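Local coordinates for protein orotidine 5'-phosphate decarboxylase (Streptomyces avermitilis, PDB 3V75) that probably catalyses the decarboxylation of orotidine 5'-phosphate to UMP, the last step of de novo UMP biosynthesis, at residues A[174-179]-A[226-231]; A[239-244]-A[256-261]. All blocks are in the same frame, centred on the assembly; numbering follows the deposited sequence.

Contact 1: A[174-179]-A[226-231]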
loop_
_atom_site.group_PDB
_atom_site.type_symbol
_atom_site.label_atom_id
_atom_site.label_comp_id
_atom_site.label_asym_id
_atom_site.label_seq_id
_atom_site.Cartn_x
_atom_site.Cartn_y
_atom_site.Cartn_z
ATOM N N LEU A 174 2.777 -2.067 -10.578
ATOM C CA LEU A 174 1.616 -2.839 -11.031
ATOM C C LEU A 174 1.206 -2.380 -12.419
ATOM O O LEU A 174 1.016 -1.177 -12.648
ATOM C CB LEU A 174 0.432 -2.634 -10.102
ATOM C CG LEU A 174 0.639 -2.958 -8.626
ATOM C CD1 LEU A 174 -0.611 -2.699 -7.821
ATOM C CD2 LEU A 174 1.103 -4.434 -8.448
ATOM N N ALA A 175 1.077 -3.315 -13.365
ATOM C CA ALA A 175 0.647 -2.948 -14.711
ATOM C C ALA A 175 -0.603 -3.719 -15.132
ATOM O O ALA A 175 -1.642 -3.138 -15.408
ATOM C CB ALA A 175 1.783 -3.140 -15.720
ATOM N N LEU A 176 -0.492 -5.049 -15.166
ATOM C CA LEU A 176 -1.560 -5.928 -15.664
ATOM C C LEU A 176 -1.703 -7.098 -14.689
ATOM O O LEU A 176 -0.768 -7.889 -14.518
ATOM C CB LEU A 176 -1.166 -6.454 -17.033
ATOM C CG LEU A 176 -1.233 -5.386 -18.129
ATOM C CD1 LEU A 176 -0.445 -5.797 -19.351
ATOM C CD2 LEU A 176 -2.716 -5.083 -18.489
ATOM N N THR A 177 -2.865 -7.229 -14.066
ATOM C CA THR A 177 -3.082 -8.318 -13.100
ATOM C C THR A 177 -4.240 -9.208 -13.523
ATOM O O THR A 177 -5.130 -8.785 -14.267
ATOM C CB THR A 177 -3.289 -7.752 -11.693
ATOM O OG1 THR A 177 -4.400 -6.821 -11.684
ATOM C CG2 THR A 177 -1.997 -7.050 -11.236
ATOM N N SER A 178 -4.233 -10.471 -13.057
ATOM C CA SER A 178 -5.197 -11.433 -13.573
ATOM C C SER A 178 -6.414 -11.630 -12.705
ATOM O O SER A 178 -7.271 -12.463 -13.019
ATOM C CB SER A 178 -4.510 -12.778 -13.822
ATOM O OG SER A 178 -4.199 -13.342 -12.570
ATOM N N ASN A 179 -6.562 -10.824 -11.641
ATOM C CA ASN A 179 -7.794 -10.885 -10.867
ATOM C C ASN A 179 -8.984 -10.451 -11.735
ATOM O O ASN A 179 -8.780 -9.737 -12.728
ATOM C CB ASN A 179 -7.680 -10.049 -9.581
ATOM C CG ASN A 179 -7.330 -8.586 -9.871
ATOM O OD1 ASN A 179 -6.254 -8.290 -10.431
ATOM N ND2 ASN A 179 -8.240 -7.676 -9.498
ATOM N N GLY A 226 -4.758 -13.471 -20.790
ATOM C CA GLY A 226 -4.886 -13.953 -22.160
ATOM C C GLY A 226 -4.690 -12.909 -23.249
ATOM O O GLY A 226 -4.679 -13.233 -24.448
ATOM N N ASP A 227 -4.527 -11.654 -22.826
ATOM C CA ASP A 227 -4.465 -10.544 -23.786
ATOM C C ASP A 227 -3.113 -9.823 -23.732
ATOM O O ASP A 227 -3.011 -8.659 -24.151
ATOM C CB ASP A 227 -5.642 -9.565 -23.592
ATOM C CG ASP A 227 -5.807 -9.105 -22.138
ATOM O OD1 ASP A 227 -4.918 -9.374 -21.260
ATOM O OD2 ASP A 227 -6.850 -8.451 -21.845
ATOM N N LEU A 228 -2.065 -10.502 -23.268
ATOM C CA LEU A 228 -0.756 -9.850 -23.202
ATOM C C LEU A 228 -0.213 -9.473 -24.574
ATOM O O LEU A 228 0.650 -8.582 -24.687
ATOM C CB LEU A 228 0.262 -10.695 -22.447
ATOM C CG LEU A 228 -0.117 -10.929 -20.982
ATOM C CD1 LEU A 228 0.995 -11.708 -20.273
ATOM C CD2 LEU A 228 -0.387 -9.608 -20.238
ATOM N N SER A 229 -0.678 -10.148 -25.626
ATOM C CA SER A 229 -0.223 -9.843 -26.975
ATOM C C SER A 229 -0.642 -8.420 -27.410
ATOM O O SER A 229 -0.155 -7.933 -28.436
ATOM C CB SER A 229 -0.727 -10.888 -27.998
ATOM O OG SER A 229 -2.145 -10.893 -27.986
ATOM N N SER A 230 -1.563 -7.803 -26.665
ATOM C CA SER A 230 -2.014 -6.454 -26.968
ATOM C C SER A 230 -1.117 -5.405 -26.322
ATOM O O SER A 230 -1.338 -4.200 -26.532
ATOM C CB SER A 230 -3.444 -6.260 -26.459
ATOM O OG SER A 230 -4.328 -7.044 -27.243
ATOM N N TYR A 231 -0.111 -5.832 -25.574
ATOM C CA TYR A 231 0.795 -4.918 -24.862
ATOM C C TYR A 231 2.223 -5.093 -25.327
ATOM O O TYR A 231 2.648 -6.218 -25.654
ATOM C CB TYR A 231 0.690 -5.133 -23.351
ATOM C CG TYR A 231 -0.676 -4.743 -22.883
ATOM C CD1 TYR A 231 -0.971 -3.394 -22.608
ATOM C CD2 TYR A 231 -1.714 -5.683 -22.812
ATOM C CE1 TYR A 231 -2.264 -3.005 -22.234
ATOM C CE2 TYR A 231 -3.016 -5.301 -22.447
ATOM C CZ TYR A 231 -3.279 -3.966 -22.143
ATOM O OH TYR A 231 -4.552 -3.609 -21.775
#

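Contact 2: A[239-244]-A[256-261]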
loop_
_atom_site.group_PDB
_atom_site.type_symbol
_atom_site.label_atom_id
_atom_site.label_comp_id
_atom_site.label_asym_id
_atom_site.label_seq_id
_atom_site.Cartn_x
_atom_site.Cartn_y
_atom_site.Cartn_z
ATOM N N LEU A 239 9.811 -8.489 -15.596
ATOM C CA LEU A 239 8.354 -8.598 -15.522
ATOM C C LEU A 239 8.048 -9.610 -14.421
ATOM O O LEU A 239 8.280 -10.817 -14.607
ATOM C CB LEU A 239 7.811 -9.101 -16.861
ATOM C CG LEU A 239 8.206 -8.274 -18.092
ATOM C CD1 LEU A 239 7.733 -8.979 -19.359
ATOM C CD2 LEU A 239 7.565 -6.872 -18.007
ATOM N N LEU A 240 7.580 -9.144 -13.274
ATOM C CA LEU A 240 7.272 -10.054 -12.178
ATOM C C LEU A 240 5.947 -10.696 -12.517
ATOM O O LEU A 240 4.927 -10.001 -12.712
ATOM C CB LEU A 240 7.176 -9.292 -10.869
ATOM C CG LEU A 240 6.706 -10.056 -9.639
ATOM C CD1 LEU A 240 7.742 -11.133 -9.273
ATOM C CD2 LEU A 240 6.491 -9.069 -8.478
ATOM N N ALA A 241 5.949 -12.025 -12.620
ATOM C CA ALA A 241 4.778 -12.722 -13.129
ATOM C C ALA A 241 4.229 -13.654 -12.076
ATOM O O ALA A 241 4.669 -14.799 -11.978
ATOM C CB ALA A 241 5.118 -13.482 -14.410
ATOM N N PRO A 242 3.250 -13.199 -11.301
ATOM C CA PRO A 242 2.593 -14.131 -10.382
ATOM C C PRO A 242 1.712 -15.155 -11.147
ATOM O O PRO A 242 1.273 -14.939 -12.337
ATOM C CB PRO A 242 1.747 -13.222 -9.483
ATOM C CG PRO A 242 1.655 -11.908 -10.192
ATOM C CD PRO A 242 2.691 -11.843 -11.271
ATOM N N GLY A 243 1.427 -16.256 -10.441
ATOM C CA GLY A 243 0.511 -17.250 -10.974
ATOM C C GLY A 243 1.205 -18.446 -11.588
ATOM O O GLY A 243 0.520 -19.279 -12.215
ATOM N N ILE A 244 2.511 -18.577 -11.433
ATOM C CA ILE A 244 3.185 -19.691 -12.090
ATOM C C ILE A 244 2.748 -20.990 -11.404
ATOM O O ILE A 244 2.704 -21.080 -10.173
ATOM C CB ILE A 244 4.706 -19.553 -12.028
ATOM C CG1 ILE A 244 5.165 -18.172 -12.503
ATOM C CG2 ILE A 244 5.371 -20.683 -12.797
ATOM C CD1 ILE A 244 4.798 -17.889 -13.953
ATOM N N GLY A 256 5.142 -18.980 -24.729
ATOM C CA GLY A 256 3.986 -18.587 -25.518
ATOM C C GLY A 256 3.228 -17.405 -24.909
ATOM O O GLY A 256 2.667 -16.590 -25.639
ATOM N N VAL A 257 3.186 -17.332 -23.583
ATOM C CA VAL A 257 2.455 -16.245 -22.909
ATOM C C VAL A 257 3.192 -14.891 -23.095
ATOM O O VAL A 257 2.566 -13.875 -23.473
ATOM C CB VAL A 257 2.260 -16.558 -21.383
ATOM C CG1 VAL A 257 1.664 -15.341 -20.639
ATOM C CG2 VAL A 257 1.348 -17.745 -21.193
ATOM N N PHE A 258 4.506 -14.902 -22.890
ATOM C CA PHE A 258 5.294 -13.670 -22.853
ATOM C C PHE A 258 6.061 -13.330 -24.128
ATOM O O PHE A 258 6.606 -12.218 -24.242
ATOM C CB PHE A 258 6.238 -13.683 -21.660
ATOM C CG PHE A 258 5.534 -13.510 -20.352
ATOM C CD1 PHE A 258 5.207 -14.612 -19.555
ATOM C CD2 PHE A 258 5.170 -12.229 -19.922
ATOM C CE1 PHE A 258 4.532 -14.439 -18.357
ATOM C CE2 PHE A 258 4.499 -12.055 -18.719
ATOM C CZ PHE A 258 4.184 -13.135 -17.939
ATOM N N GLY A 259 6.109 -14.238 -25.108
ATOM C CA GLY A 259 6.859 -13.940 -26.329
ATOM C C GLY A 259 8.348 -13.744 -26.061
ATOM O O GLY A 259 8.904 -14.316 -25.108
ATOM N N ALA A 260 8.981 -12.873 -26.854
ATOM C CA ALA A 260 10.408 -12.602 -26.705
ATOM C C ALA A 260 10.731 -12.048 -25.319
ATOM O O ALA A 260 11.821 -12.274 -24.778
ATOM C CB ALA A 260 10.885 -11.646 -27.774
ATOM N N ALA A 261 9.762 -11.365 -24.705
ATOM C CA ALA A 261 9.994 -10.821 -23.384
ATOM C C ALA A 261 10.118 -11.869 -22.273
ATOM O O ALA A 261 10.412 -11.521 -21.114
ATOM C CB ALA A 261 8.901 -9.819 -23.018
#

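Contact 1: A[174-179]-A[226-231]
One face of the Tyr231 ring carries the side chain of Leu176, whose methyl CD1 sits 3.8 Å from the ring centroid and only 18° off the ring normal, a CH-pi contact. The second methyl branch, CD2, lies farther along the ring toward the phenol end, 3.9 Å from CZ of Tyr231, and thus the two branches of the leucine run along the aromatic surface from CG to the hydroxyl. The same CD1 of Leu176 also meets CD2 of Leu228 at 3.9 Å. Leu176 ends strand 170-176 of the barrel; its CB bond points to the loop, and chi1 of -72° sets CG beside the backbone N. The 3-10 turn at 228-230 bonds Tyr231 N to Leu228 O (3.0 Å), keeping ring and leucine on the same loop within reach of one strand residue. The Tyr231 hydroxyl is held by Asp195, while Ala197 and Leu201 of helix 196-207 also touch the tyrosine. An alanine in place of Tyr231 would probably leave Leu176 without its aromatic cover and Asp195 without this phenol partner. No hydrogen bond crosses between the two segments, so packing and the CH-pi contact alone join them directly.

Contact 2: A[239-244]-A[256-261]
Within the beta-alpha-beta unit of strand 239-241, helix 254-258 and strand 265-269, the first strand meets the helix here: Leu239 and Ala241 on the strand touch Phe258 and Ala261 at the end of the helix and just beyond it. Ala241 CB approaches the far end of the phenylalanine, 3.7 Å from CZ and 4.1 Å from CE1 of Phe258, at a slant to the ring. Leu239 enters near another part of the same ring: its CD1 lies 4.2 Å from CD2 of Phe258 and comes closer, 3.9 Å, to CB of Ala261. With CG anti to its carbonyl carbon (chi1 -72°), Phe258 sends its ring from the helix toward the strand.

In the TIM barrel, residues of a strand alternate between the interior and the surrounding helices. Leu239 and Ala241 direct their side chains to the helix, whereas Leu240 between them points the other way. Size is matched to place: the small methyl of Ala241 lets the long phenylalanine come close to the strand, and the longer leucine reaches across to the short Ala261. Val265 on the next strand and Val221 on the preceding one also touch Phe258, which therefore packs against three adjacent strands. Val257 CG1 lies over one face of the ring, 3.7 Å above its plane and toward the rim. After the helix the chain turns at Gly259, whose positive phi (63°) is easiest for a residue without a side chain, and a weak backbone bond from Ala261 N to Phe258 O spans this turn.

In the fold
From the N terminus, the chain lays down strand 170-176, passes through helix 196-207 and strand 217-221, and then folds its following loop back onto the end of strand 170-176: contact 1 closes this long excursion. The chain next enters strand 239-241 and, after a short connection, helix 254-258, where contact 2 closes a much smaller loop. The two closures follow in series, neither enclosing nor crossing the other. Their centres are about 10 Å apart, and they meet directly, since Leu228 CD1 packs 3.7 Å from Val257 CG1 and 3.8 Å from Phe258 CE2. The loop at 226-231 thus bridges strand 170-176 and helix 254-258 in the layer of helices and loops around the barrel sheet.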